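Local atomic coordinates of pilin (Clostridioides difficile, PDB entry 6T8S), a protein that is the major type IV pilin PilA1, the subunit that probably polymerises through its N-terminal helix into surface pilus fibres. Residues K27-S32 / T55-L60. Numbering follows the deposited sequence. Where two conformers were deposited one is given.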
loop_
_atom_site.group_PDB
_atom_site.type_symbol
_atom_site.label_atom_id
_atom_site.label_comp_id
_atom_site.label_asym_id
_atom_site.label_seq_id
_atom_site.Cartn_x
_atom_site.Cartn_y
_atom_site.Cartn_z
ATOM N N LYS A 27 -4.134 -0.275 8.049
ATOM C CA LYS A 27 -5.498 -0.807 7.814
ATOM C C LYS A 27 -6.338 -0.628 9.089
ATOM O O LYS A 27 -7.507 -0.224 8.970
ATOM C CB LYS A 27 -5.470 -2.271 7.373
ATOM C CG LYS A 27 -6.846 -2.863 7.115
ATOM C CD LYS A 27 -6.834 -4.172 6.385
ATOM C CE LYS A 27 -8.219 -4.774 6.300
ATOM N NZ LYS A 27 -8.151 -6.196 5.913
ATOM N N SER A 28 -5.792 -0.960 10.259
ATOM C CA SER A 28 -6.519 -0.866 11.553
ATOM C C SER A 28 -6.894 0.597 11.837
ATOM O O SER A 28 -8.079 0.883 12.188
ATOM C CB SER A 28 -5.702 -1.464 12.676
ATOM O OG SER A 28 -6.509 -1.610 13.832
ATOM N N ALA A 29 -5.941 1.512 11.653
ATOM C CA ALA A 29 -6.139 2.965 11.852
ATOM C C ALA A 29 -7.193 3.473 10.861
ATOM O O ALA A 29 -8.051 4.303 11.272
ATOM C CB ALA A 29 -4.830 3.702 11.709
ATOM N N ALA A 30 -7.130 3.040 9.598
ATOM C CA ALA A 30 -8.062 3.514 8.546
ATOM C C ALA A 30 -9.490 3.076 8.897
ATOM O O ALA A 30 -10.426 3.859 8.691
ATOM C CB ALA A 30 -7.661 2.997 7.195
ATOM N N LEU A 31 -9.653 1.841 9.362
ATOM C CA LEU A 31 -10.998 1.312 9.713
ATOM C C LEU A 31 -11.597 2.132 10.862
ATOM O O LEU A 31 -12.822 2.405 10.819
ATOM C CB LEU A 31 -10.890 -0.178 10.034
ATOM C CG LEU A 31 -10.805 -1.082 8.808
ATOM C CD1 LEU A 31 -10.296 -2.457 9.191
ATOM C CD2 LEU A 31 -12.154 -1.175 8.101
ATOM N N SER A 32 -10.776 2.497 11.856
ATOM C CA SER A 32 -11.150 3.377 12.999
ATOM C C SER A 32 -11.663 4.723 12.475
ATOM O O SER A 32 -12.806 5.115 12.811
ATOM C CB SER A 32 -9.997 3.599 13.943
ATOM O OG SER A 32 -9.738 2.458 14.736
ATOM N N THR A 55 -4.107 11.085 14.366
ATOM C CA THR A 55 -4.774 10.948 15.697
ATOM C C THR A 55 -4.752 9.469 16.109
ATOM O O THR A 55 -4.691 9.192 17.335
ATOM C CB THR A 55 -6.187 11.547 15.683
ATOM O OG1 THR A 55 -6.066 12.897 15.244
ATOM C CG2 THR A 55 -6.859 11.519 17.039
ATOM N N TYR A 56 -4.762 8.536 15.145
ATOM C CA TYR A 56 -5.001 7.085 15.382
ATOM C C TYR A 56 -3.693 6.283 15.472
ATOM O O TYR A 56 -3.765 5.098 15.840
ATOM C CB TYR A 56 -5.887 6.497 14.283
ATOM C CG TYR A 56 -7.288 7.054 14.256
ATOM C CD1 TYR A 56 -8.296 6.483 15.014
ATOM C CD2 TYR A 56 -7.608 8.176 13.500
ATOM C CE1 TYR A 56 -9.591 6.980 14.999
ATOM C CE2 TYR A 56 -8.895 8.691 13.486
ATOM C CZ TYR A 56 -9.896 8.089 14.233
ATOM O OH TYR A 56 -11.169 8.594 14.246
ATOM N N MET A 57 -2.545 6.877 15.128
ATOM C CA MET A 57 -1.257 6.145 15.031
ATOM C C MET A 57 -0.222 6.849 15.905
ATOM O O MET A 57 -0.009 8.060 15.744
ATOM C CB MET A 57 -0.770 6.053 13.581
ATOM C CG MET A 57 -1.806 5.431 12.660
ATOM S SD MET A 57 -1.142 4.943 11.041
ATOM C CE MET A 57 -0.314 3.413 11.466
ATOM N N GLU A 58 0.414 6.108 16.802
ATOM C CA GLU A 58 1.449 6.680 17.698
ATOM C C GLU A 58 2.642 7.105 16.845
ATOM O O GLU A 58 3.239 8.150 17.145
ATOM C CB GLU A 58 1.863 5.668 18.757
ATOM C CG GLU A 58 0.744 5.353 19.727
ATOM C CD GLU A 58 1.194 4.571 20.947
ATOM O OE1 GLU A 58 1.441 3.364 20.827
ATOM O OE2 GLU A 58 1.286 5.185 22.016
ATOM N N SER A 59 2.954 6.325 15.813
ATOM C CA SER A 59 4.044 6.637 14.858
ATOM C C SER A 59 3.569 6.365 13.428
ATOM O O SER A 59 3.173 5.231 13.152
ATOM C CB SER A 59 5.274 5.850 15.205
ATOM O OG SER A 59 6.411 6.448 14.604
ATOM N N LEU A 60 3.615 7.370 12.553
ATOM C CA LEU A 60 3.150 7.227 11.144
ATOM C C LEU A 60 4.246 6.574 10.313
ATOM O O LEU A 60 5.363 7.079 10.278
ATOM C CB LEU A 60 2.811 8.600 10.564
ATOM C CG LEU A 60 1.545 9.252 11.100
ATOM C CD1 LEU A 60 1.459 10.702 10.641
ATOM C CD2 LEU A 60 0.316 8.475 10.679
#
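Y56 lays its ring alongside helix 9-37, next to the CB of S32. That carbon approaches the ring obliquely, 3.5 Å from Y56 CD1 and 3.6 Å from Y56 CE1. Y56 CG stands anti to the carbonyl carbon (chi1 -65°), which runs the ring along the helix toward D36. One turn back, A29 O lies over one ring face, 4.1 Å above the plane and displaced toward the rim. The Y56 OH is hydrogen-bonded to D36, so the polar end of the ring is held by the same helix that its flank packs on.

Helix 9-37 corresponds to the globular-domain part of the long N-terminal helix of type IV pilins, and packs against the antiparallel sheet. Here segment 55-60, between that helix and strand 70-75, folds back onto the helix. A30 and L31 on the same turn meet I138 of strand 128-138.

A29 is the buried residue of the contact. Its methyl points at the loop and meets two side chains. A29 CB is 3.6 Å from M57 CG and 3.9 Å from Y56 CB, and L53 adds a further apolar neighbour. M57 CG is anti to its own carbonyl carbon (chi1 -55°), which turns the chain toward the helix. The sulfur follows beside the same methyl, with M57 SD 3.9 Å from A29 CB.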